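PDB 4OVJ: extracellular solute-binding protein family 1 from Alicyclobacillus acidocaldarius subsp. acidocaldarius, which probably binds a solute outside the cell and delivers it to a membrane importer, as its solute-binding relatives do for ABC transporters. Local coordinates for residues Pro23-Thr28 and Thr304-Gln309; Leu136-Val141 and Leu290-Ser295; Thr205-Thr210 and Gln404-Ala409. All blocks are in the same frame, centred on the assembly; numbering follows the deposited sequence.

Interaction 1: residues Pro23-Thr28 and Thr304-Gln309; sequences PVVTLT and TKYPQQ
A surface contact without a direct hydrogen bond joins the beginning of strand 25-31 to the turn and first residues of helix 307-319, at one end of the lobe that holds the amino terminus. Tyr306 and Gln309 share it about equally, against Val25 and Leu27. The CG of Tyr306 stands anti to the carbonyl carbon (chi1 -51°), which swings the ring up to Val25. The two side chains meet tip to tip, and Val25 CB sits 3.9 Å from the ring centroid, only 6° off the normal, a CH-pi contact. Val25 CG1 adds a 3.6 Å approach to Tyr306 CE1. The opposite face of the ring is taken by CB of Lys305, so the phenol is clamped between two aliphatic groups. Its hydroxyl is joined to the strand through a water, 3.0 Å from Tyr306 OH, that accepts from Thr26 N at 2.9 Å.

In the periplasmic-binding-protein fold such helices flank the central sheet of a lobe; here strand 25-31 runs parallel to its neighbours 55-61 and 84-87. Tyr306 is the N-cap of its helix, and the approach is braced by an ST turn in which Thr304 OG1 accepts from Tyr306 N at 3.1 Å. The carboxylate of Asp83 links the two segments, with OD1 bonded to Thr304 OG1 and OD2 to the backbone N of Thr28.

In the first turn of the helix, Gln309 bends at chi2 (90°) and crosses Val25 at about a right angle, its CG lying 3.7 Å from Val25 CG2. Buried Leu27 divides its branches, CD2 going to Tyr306 CB at 3.7 Å while CD1 rests against the backbone carbonyl of Gln309.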
loop_
_atom_site.group_PDB
_atom_site.type_symbol
_atom_site.label_atom_id
_atom_site.label_comp_id
_atom_site.label_asym_id
_atom_site.label_seq_id
_atom_site.Cartn_x
_atom_site.Cartn_y
_atom_site.Cartn_z
ATOM N N PRO A 23 12.276 26.923 25.998
ATOM C CA PRO A 23 12.719 26.059 27.078
ATOM C C PRO A 23 12.573 24.572 26.738
ATOM O O PRO A 23 11.671 24.174 25.987
ATOM C CB PRO A 23 11.807 26.434 28.248
ATOM C CG PRO A 23 11.273 27.773 27.918
ATOM C CD PRO A 23 11.231 27.866 26.431
ATOM N N VAL A 24 13.472 23.780 27.306
ATOM C CA VAL A 24 13.527 22.370 27.063
ATOM C C VAL A 24 12.236 21.669 27.493
ATOM O O VAL A 24 11.634 21.997 28.521
ATOM C CB VAL A 24 14.769 21.744 27.734
ATOM C CG1 VAL A 24 14.748 21.951 29.238
ATOM C CG2 VAL A 24 14.871 20.268 27.398
ATOM N N VAL A 25 11.787 20.742 26.647
ATOM C CA VAL A 25 10.622 19.906 26.946
ATOM C C VAL A 25 10.933 18.487 26.536
ATOM O O VAL A 25 11.869 18.250 25.772
ATOM C CB VAL A 25 9.336 20.381 26.210
ATOM C CG1 VAL A 25 9.052 21.852 26.488
ATOM C CG2 VAL A 25 9.410 20.109 24.718
ATOM N N THR A 26 10.138 17.554 27.045
ATOM C CA THR A 26 10.202 16.154 26.668
ATOM C C THR A 26 8.875 15.704 26.060
ATOM O O THR A 26 7.798 15.958 26.623
ATOM C CB THR A 26 10.514 15.272 27.882
ATOM O OG1 THR A 26 11.781 15.648 28.413
ATOM C CG2 THR A 26 10.537 13.784 27.504
ATOM N N LEU A 27 8.972 15.039 24.911
ATOM C CA LEU A 27 7.834 14.409 24.248
ATOM C C LEU A 27 7.961 12.912 24.379
ATOM O O LEU A 27 9.042 12.369 24.144
ATOM C CB LEU A 27 7.824 14.722 22.751
ATOM C CG LEU A 27 7.762 16.187 22.345
ATOM C CD1 LEU A 27 8.048 16.348 20.862
ATOM C CD2 LEU A 27 6.394 16.753 22.670
ATOM N N THR A 28 6.867 12.235 24.714
ATOM C CA THR A 28 6.825 10.766 24.641
ATOM C C THR A 28 6.345 10.337 23.249
ATOM O O THR A 28 5.538 11.020 22.631
ATOM C CB THR A 28 5.884 10.183 25.705
ATOM O OG1 THR A 28 4.650 10.896 25.674
ATOM C CG2 THR A 28 6.522 10.303 27.084
ATOM N N THR A 304 -1.799 16.858 24.351
ATOM C CA THR A 304 -0.389 17.085 24.583
ATOM C C THR A 304 -0.171 18.498 25.140
ATOM O O THR A 304 -0.810 19.456 24.713
ATOM C CB THR A 304 0.481 16.880 23.327
ATOM O OG1 THR A 304 1.842 17.114 23.682
ATOM C CG2 THR A 304 0.120 17.839 22.196
ATOM N N LYS A 305 0.733 18.608 26.105
ATOM C CA LYS A 305 1.123 19.908 26.634
ATOM C C LYS A 305 2.014 20.690 25.673
ATOM O O LYS A 305 2.187 21.900 25.845
ATOM C CB LYS A 305 1.841 19.727 27.974
ATOM C CG LYS A 305 0.927 19.131 29.027
ATOM C CD LYS A 305 1.636 18.867 30.339
ATOM C CE LYS A 305 0.675 18.242 31.337
ATOM N NZ LYS A 305 1.417 17.578 32.441
ATOM N N TYR A 306 2.554 20.006 24.661
ATOM C CA TYR A 306 3.585 20.567 23.785
ATOM C C TYR A 306 3.248 20.403 22.307
ATOM O O TYR A 306 4.034 19.824 21.543
ATOM C CB TYR A 306 4.913 19.885 24.094
ATOM C CG TYR A 306 5.251 19.904 25.560
ATOM C CD1 TYR A 306 5.378 21.109 26.243
ATOM C CD2 TYR A 306 5.417 18.717 26.269
ATOM C CE1 TYR A 306 5.688 21.133 27.593
ATOM C CE2 TYR A 306 5.722 18.729 27.617
ATOM C CZ TYR A 306 5.851 19.939 28.269
ATOM O OH TYR A 306 6.155 19.942 29.596
ATOM N N PRO A 307 2.101 20.944 21.881
ATOM C CA PRO A 307 1.728 20.751 20.482
ATOM C C PRO A 307 2.713 21.332 19.457
ATOM O O PRO A 307 2.893 20.729 18.403
ATOM C CB PRO A 307 0.347 21.407 20.383
ATOM C CG PRO A 307 0.308 22.401 21.496
ATOM C CD PRO A 307 1.124 21.794 22.601
ATOM N N GLN A 308 3.350 22.461 19.758
ATOM C CA GLN A 308 4.294 23.055 18.818
ATOM C C GLN A 308 5.510 22.152 18.617
ATOM O O GLN A 308 5.940 21.917 17.487
ATOM C CB GLN A 308 4.712 24.450 19.284
ATOM C CG GLN A 308 3.527 25.384 19.495
ATOM C CD GLN A 308 3.898 26.650 20.241
ATOM O OE1 GLN A 308 4.576 27.526 19.703
ATOM N NE2 GLN A 308 3.453 26.755 21.488
ATOM N N GLN A 309 6.046 21.622 19.710
ATOM C CA GLN A 309 7.200 20.720 19.626
ATOM C C GLN A 309 6.791 19.374 19.003
ATOM O O GLN A 309 7.561 18.768 18.265
ATOM C CB GLN A 309 7.831 20.523 20.993
ATOM C CG GLN A 309 8.497 21.771 21.566
ATOM C CD GLN A 309 7.575 22.635 22.413
ATOM O OE1 GLN A 309 6.346 22.524 22.360
ATOM N NE2 GLN A 309 8.180 23.492 23.234
HETATM O O HOH W 1 11.465 22.993 23.543
HETATM O O HOH W 2 8.790 18.464 29.489
#

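Interaction 2: residues Leu136-Val141 and Leu290-Ser295. With SO4 (sulfate ion), chain B.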
loop_
_atom_site.group_PDB
_atom_site.type_symbol
_atom_site.label_atom_id
_atom_site.label_comp_id
_atom_site.label_asym_id
_atom_site.label_seq_id
_atom_site.Cartn_x
_atom_site.Cartn_y
_atom_site.Cartn_z
ATOM N N LEU A 136 4.485 4.874 2.039
ATOM C CA LEU A 136 3.542 4.593 0.971
ATOM C C LEU A 136 3.820 3.278 0.244
ATOM O O LEU A 136 4.947 2.793 0.216
ATOM C CB LEU A 136 3.637 5.705 -0.066
ATOM C CG LEU A 136 3.479 7.135 0.444
ATOM C CD1 LEU A 136 3.599 8.117 -0.712
ATOM C CD2 LEU A 136 2.139 7.309 1.147
ATOM N N ASN A 137 2.772 2.731 -0.360
ATOM C CA ASN A 137 2.892 1.646 -1.313
ATOM C C ASN A 137 1.775 1.791 -2.345
ATOM O O ASN A 137 0.749 2.403 -2.082
ATOM C CB ASN A 137 2.793 0.314 -0.589
ATOM C CG ASN A 137 3.525 -0.827 -1.283
ATOM O OD1 ASN A 137 4.021 -0.722 -2.413
ATOM N ND2 ASN A 137 3.602 -1.943 -0.575
ATOM N N ASN A 138 1.968 1.222 -3.519
ATOM C CA ASN A 138 0.895 1.145 -4.494
ATOM C C ASN A 138 1.181 0.044 -5.505
ATOM O O ASN A 138 2.289 -0.473 -5.575
ATOM C CB ASN A 138 0.694 2.491 -5.195
ATOM C CG ASN A 138 1.936 2.983 -5.901
ATOM O OD1 ASN A 138 2.711 3.760 -5.342
ATOM N ND2 ASN A 138 2.131 2.550 -7.150
ATOM N N TYR A 139 0.163 -0.315 -6.272
ATOM C CA TYR A 139 0.318 -1.316 -7.311
ATOM C C TYR A 139 1.169 -0.809 -8.466
ATOM O O TYR A 139 1.164 0.380 -8.796
ATOM C CB TYR A 139 -1.051 -1.740 -7.840
ATOM C CG TYR A 139 -1.735 -2.782 -6.985
ATOM C CD1 TYR A 139 -1.131 -4.007 -6.747
ATOM C CD2 TYR A 139 -3.012 -2.563 -6.458
ATOM C CE1 TYR A 139 -1.753 -4.983 -5.980
ATOM C CE2 TYR A 139 -3.640 -3.534 -5.694
ATOM C CZ TYR A 139 -3.002 -4.741 -5.465
ATOM O OH TYR A 139 -3.602 -5.712 -4.709
ATOM N N ALA A 140 1.897 -1.732 -9.072
ATOM C CA ALA A 140 2.652 -1.474 -10.290
ATOM C C ALA A 140 2.691 -2.759 -11.095
ATOM O O ALA A 140 2.512 -3.846 -10.549
ATOM C CB ALA A 140 4.068 -1.066 -9.940
ATOM N N VAL A 141 2.913 -2.616 -12.391
ATOM C CA VAL A 141 3.336 -3.732 -13.220
ATOM C C VAL A 141 4.852 -3.747 -13.199
ATOM O O VAL A 141 5.495 -2.769 -13.557
ATOM C CB VAL A 141 2.820 -3.588 -14.654
ATOM C CG1 VAL A 141 3.396 -4.682 -15.528
ATOM C CG2 VAL A 141 1.302 -3.622 -14.678
ATOM N N LEU A 290 -6.359 3.400 -9.169
ATOM C CA LEU A 290 -5.163 3.407 -8.346
ATOM C C LEU A 290 -5.367 4.251 -7.096
ATOM O O LEU A 290 -5.983 5.310 -7.142
ATOM C CB LEU A 290 -3.982 3.946 -9.137
ATOM C CG LEU A 290 -2.586 3.649 -8.584
ATOM C CD1 LEU A 290 -2.289 2.151 -8.565
ATOM C CD2 LEU A 290 -1.550 4.400 -9.417
ATOM N N TYR A 291 -4.843 3.748 -5.990
ATOM C CA TYR A 291 -4.751 4.477 -4.727
ATOM C C TYR A 291 -3.365 4.233 -4.160
ATOM O O TYR A 291 -2.681 3.273 -4.524
ATOM C CB TYR A 291 -5.799 3.996 -3.720
ATOM C CG TYR A 291 -5.723 2.511 -3.432
ATOM C CD1 TYR A 291 -6.290 1.582 -4.303
ATOM C CD2 TYR A 291 -5.037 2.033 -2.324
ATOM C CE1 TYR A 291 -6.195 0.217 -4.066
ATOM C CE2 TYR A 291 -4.950 0.676 -2.072
ATOM C CZ TYR A 291 -5.516 -0.228 -2.957
ATOM O OH TYR A 291 -5.424 -1.575 -2.710
ATOM N N ILE A 292 -2.966 5.107 -3.258
ATOM C CA ILE A 292 -1.748 4.936 -2.495
ATOM C C ILE A 292 -2.148 4.401 -1.130
ATOM O O ILE A 292 -2.987 4.979 -0.462
ATOM C CB ILE A 292 -0.986 6.268 -2.323
ATOM C CG1 ILE A 292 -0.857 7.013 -3.651
ATOM C CG2 ILE A 292 0.379 6.011 -1.712
ATOM C CD1 ILE A 292 -0.194 6.231 -4.756
ATOM N N LYS A 293 -1.535 3.307 -0.716
ATOM C CA LYS A 293 -1.837 2.720 0.579
ATOM C C LYS A 293 -0.903 3.356 1.602
ATOM O O LYS A 293 0.307 3.287 1.443
ATOM C CB LYS A 293 -1.602 1.219 0.530
ATOM C CG LYS A 293 -1.910 0.478 1.820
ATOM C CD LYS A 293 -1.709 -1.020 1.622
ATOM C CE LYS A 293 -1.573 -1.737 2.951
ATOM N NZ LYS A 293 -2.888 -1.833 3.629
ATOM N N PRO A 294 -1.460 3.992 2.648
ATOM C CA PRO A 294 -0.616 4.490 3.727
ATOM C C PRO A 294 -0.159 3.341 4.618
ATOM O O PRO A 294 -0.982 2.555 5.102
ATOM C CB PRO A 294 -1.547 5.447 4.469
ATOM C CG PRO A 294 -2.901 4.846 4.293
ATOM C CD PRO A 294 -2.900 4.159 2.951
ATOM N N SER A 295 1.145 3.207 4.825
ATOM C CA SER A 295 1.638 2.095 5.623
ATOM C C SER A 295 1.189 2.246 7.073
ATOM O O SER A 295 0.771 1.287 7.719
ATOM C CB SER A 295 3.156 2.048 5.569
ATOM O OG SER A 295 3.570 1.941 4.221
HETATM S S SO4 B . -2.195 -8.730 -3.319
HETATM O O1 SO4 B . -2.977 -9.948 -3.029
HETATM O O2 SO4 B . -2.472 -7.666 -2.321
HETATM O O3 SO4 B . -0.756 -9.051 -3.239
HETATM O O4 SO4 B . -2.525 -8.276 -4.685
HETATM O O HOH W 3 -2.440 0.633 -5.269
#
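With CG in the crowded position between the backbone N and the carbonyl carbon (chi1 58°), Asn138 lays its amide alongside Ile292, whose CG1 is anti to its own carbonyl carbon, while chi1 of -82°, with CG anti to the carbonyl carbon, sets the Tyr139 ring alongside Tyr291 with its hydroxyl at a bound sulfate. Asn138 ND2 donates to Tyr139 O at 2.9 Å from above that carbonyl's plane. Asn138 OD1 is buried against the methyl Ile292 CD1, 3.9 Å off, and no polar partner satisfies it in the model.

The backbones form a short antiparallel pairing between strands 128-144 and 293-300. Asn137 and Lys293 are the hydrogen-bonded pair: Lys293 N reaches Asn137 O at 2.8 Å, nearly along the C=O axis, and Asn137 N returns a 3.1 Å bond to Lys293 O. Such strands running between the lobes are consistent with the hinge region of solute-binding proteins. Beyond the pairing the chains diverge, and a water spans Tyr139 N and Tyr291 O.

The side chains of Leu136 and Ile292 cross obliquely, Leu136 CD2 lying 3.6 Å from Ile292 CG2. Tyr139 OH donates to sulfate O4 at 2.8 Å; Ser184 and Trp260 also hold this ion, and Trp260 stacks on the Tyr139 ring.

Interaction 3: residues Thr205-Thr210 and Gln404-Ala409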
loop_
_atom_site.group_PDB
_atom_site.type_symbol
_atom_site.label_atom_id
_atom_site.label_comp_id
_atom_site.label_asym_id
_atom_site.label_seq_id
_atom_site.Cartn_x
_atom_site.Cartn_y
_atom_site.Cartn_z
ATOM N N THR A 205 -21.165 -3.064 5.414
ATOM C CA THR A 205 -22.337 -3.913 5.673
ATOM C C THR A 205 -22.693 -4.820 4.492
ATOM O O THR A 205 -23.458 -5.774 4.644
ATOM C CB THR A 205 -23.594 -3.089 6.043
ATOM O OG1 THR A 205 -23.949 -2.204 4.969
ATOM C CG2 THR A 205 -23.350 -2.289 7.322
ATOM N N LYS A 206 -22.159 -4.508 3.317
ATOM C CA LYS A 206 -22.311 -5.385 2.165
ATOM C C LYS A 206 -21.196 -5.135 1.160
ATOM O O LYS A 206 -20.431 -4.183 1.297
ATOM C CB LYS A 206 -23.676 -5.221 1.502
ATOM C CG LYS A 206 -24.161 -3.810 1.310
ATOM C CD LYS A 206 -25.528 -3.757 0.627
ATOM C CE LYS A 206 -26.605 -4.411 1.477
ATOM N NZ LYS A 206 -27.966 -3.970 1.071
ATOM N N LEU A 207 -21.109 -6.007 0.168
ATOM C CA LEU A 207 -20.147 -5.825 -0.906
ATOM C C LEU A 207 -20.539 -4.586 -1.684
ATOM O O LEU A 207 -21.722 -4.258 -1.791
ATOM C CB LEU A 207 -20.112 -7.046 -1.813
ATOM C CG LEU A 207 -19.649 -8.343 -1.143
ATOM C CD1 LEU A 207 -19.723 -9.479 -2.138
ATOM C CD2 LEU A 207 -18.233 -8.214 -0.603
ATOM N N GLY A 208 -19.541 -3.901 -2.224
ATOM C CA GLY A 208 -19.758 -2.641 -2.912
ATOM C C GLY A 208 -19.685 -2.721 -4.421
ATOM O O GLY A 208 -19.524 -1.696 -5.081
ATOM N N PHE A 209 -19.786 -3.924 -4.973
ATOM C CA PHE A 209 -19.712 -4.120 -6.416
ATOM C C PHE A 209 -20.785 -5.097 -6.866
ATOM O O PHE A 209 -21.378 -5.807 -6.055
ATOM C CB PHE A 209 -18.338 -4.658 -6.812
ATOM C CG PHE A 209 -18.014 -5.974 -6.174
ATOM C CD1 PHE A 209 -18.368 -7.173 -6.789
ATOM C CD2 PHE A 209 -17.393 -6.017 -4.931
ATOM C CE1 PHE A 209 -18.087 -8.382 -6.187
ATOM C CE2 PHE A 209 -17.099 -7.226 -4.332
ATOM C CZ PHE A 209 -17.456 -8.410 -4.961
ATOM N N THR A 210 -21.003 -5.141 -8.176
ATOM C CA THR A 210 -22.020 -6.002 -8.770
ATOM C C THR A 210 -21.403 -7.269 -9.352
ATOM O O THR A 210 -20.200 -7.349 -9.603
ATOM C CB THR A 210 -22.734 -5.285 -9.915
ATOM O OG1 THR A 210 -21.788 -4.979 -10.940
ATOM C CG2 THR A 210 -23.402 -4.006 -9.429
ATOM N N GLN A 404 -21.629 -17.429 -6.203
ATOM C CA GLN A 404 -21.395 -18.188 -4.984
ATOM C C GLN A 404 -20.598 -17.369 -3.973
ATOM O O GLN A 404 -20.984 -17.262 -2.805
ATOM C CB GLN A 404 -20.656 -19.489 -5.328
ATOM C CG GLN A 404 -20.489 -20.451 -4.167
ATOM C CD GLN A 404 -20.121 -21.858 -4.621
ATOM O OE1 GLN A 404 -18.946 -22.171 -4.810
ATOM N NE2 GLN A 404 -21.125 -22.717 -4.787
ATOM N N PHE A 405 -19.504 -16.771 -4.431
ATOM C CA PHE A 405 -18.665 -15.959 -3.556
ATOM C C PHE A 405 -19.428 -14.783 -2.945
ATOM O O PHE A 405 -19.278 -14.498 -1.762
ATOM C CB PHE A 405 -17.413 -15.428 -4.273
ATOM C CG PHE A 405 -16.750 -14.305 -3.529
ATOM C CD1 PHE A 405 -15.957 -14.572 -2.423
ATOM C CD2 PHE A 405 -16.972 -12.981 -3.887
ATOM C CE1 PHE A 405 -15.374 -13.550 -1.700
ATOM C CE2 PHE A 405 -16.391 -11.953 -3.166
ATOM C CZ PHE A 405 -15.590 -12.238 -2.072
HETATM N N MSE A 406 -20.221 -14.099 -3.766
HETATM C CA MSE A 406 -20.925 -12.885 -3.343
HETATM C C MSE A 406 -22.013 -13.200 -2.361
HETATM O O MSE A 406 -22.185 -12.470 -1.382
HETATM C CB MSE A 406 -21.511 -12.169 -4.547
HETATM C CG MSE A 406 -20.398 -11.488 -5.324
HETATM SE SE MSE A 406 -21.121 -10.598 -6.907
HETATM C CE MSE A 406 -21.964 -9.104 -5.927
ATOM N N GLN A 407 -22.752 -14.283 -2.595
ATOM C CA GLN A 407 -23.806 -14.693 -1.665
ATOM C C GLN A 407 -23.184 -15.001 -0.301
ATOM O O GLN A 407 -23.671 -14.546 0.734
ATOM C CB GLN A 407 -24.545 -15.926 -2.196
ATOM C CG GLN A 407 -25.742 -16.348 -1.358
ATOM C CD GLN A 407 -26.266 -17.723 -1.737
ATOM O OE1 GLN A 407 -25.562 -18.538 -2.347
ATOM N NE2 GLN A 407 -27.511 -17.997 -1.360
ATOM N N GLU A 408 -22.089 -15.753 -0.322
ATOM C CA GLU A 408 -21.367 -16.132 0.890
ATOM C C GLU A 408 -20.869 -14.922 1.676
ATOM O O GLU A 408 -21.113 -14.817 2.883
ATOM C CB GLU A 408 -20.200 -17.055 0.528
ATOM C CG GLU A 408 -19.260 -17.394 1.676
ATOM C CD GLU A 408 -18.349 -18.584 1.383
ATOM O OE1 GLU A 408 -17.577 -18.968 2.290
ATOM O OE2 GLU A 408 -18.396 -19.135 0.260
ATOM N N ALA A 409 -20.172 -14.019 0.985
ATOM C CA ALA A 409 -19.605 -12.831 1.601
ATOM C C ALA A 409 -20.699 -11.906 2.141
ATOM O O ALA A 409 -20.586 -11.414 3.256
ATOM C CB ALA A 409 -18.718 -12.089 0.603
#
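Residues 205-210, mostly loop with a brief, weakly bonded strand about 207-208, pass beside helix 398-414 with their closest backbone approach at Leu207 and Ala409, whose CA atoms are 7.5 Å apart. Leu207 points at the helix, its CG anti to the carbonyl carbon, and its CD1 methyl settles between successive turns: Met406 CG lies 3.8 Å from Leu207 CD1, and Ala409 CB 3.9 Å from the same methyl. A more distant neighbour of this methyl is the Phe405 ring.

Phe209 takes the crowded position between its backbone N and carbonyl carbon (chi1 60°), which turns the ring back toward the helix. There it meets Phe405 rim to rim, Phe209 CZ standing 4.1 Å from Phe405 CE2 near the plane of both rings, so the pair is neither a stack nor a T-shaped contact. Edge-to-face packing is found with other partners, Phe188 for Phe209 and Phe384 for Phe405. One face of the Phe405 ring receives Ala409 CB, one turn further along its own helix, offset toward the rim.

Met406, built as selenomethionine, reaches Phe209 tip to tip in an oblique Met-aromatic contact, with SE 5.0 Å from the centroid of the Phe209 ring. A bend at chi3 (74°) carries its terminal methyl on to the backbone, CE lying 3.4 Å from Phe209 O. The contact thus joins helix 398-414 to the chain entering helix 211-226, for which Thr210 is the N-cap, and Trp185 of helix 185-194 touches Leu207, Phe209 and Phe405.

No hydrogen bond passes between the two segments, although Asn410, just beyond, accepts from Leu207 N through OD1. Cohesion between them therefore probably rests on dispersion among methyls, aromatic rims and the methionine side chain, here carrying selenium in place of sulfur.

The three contacts sample the two-lobed design from the outer end of one lobe, through the middle, into the other lobe. The centre of interaction 2 is about 4 Å from the chain centre, those of 1 and 3 about 32 and 23 Å; the centres of 1 and 3 are about 48 Å apart. None touches another: nearest atoms of interactions 1 and 2 are about 18 Å apart, those of 2 and 3 about 13 Å. Strand 293-300 leads in sequence to helix 307-319, and interactions 1 and 2 reach the same sheet. The sulfate, probably from the crystallisation liquor and not evidence of the natural solute, is bound beside interaction 2; helix 185-194, touching Tyr139 and Tyr291, also meets interaction 3 through Trp185.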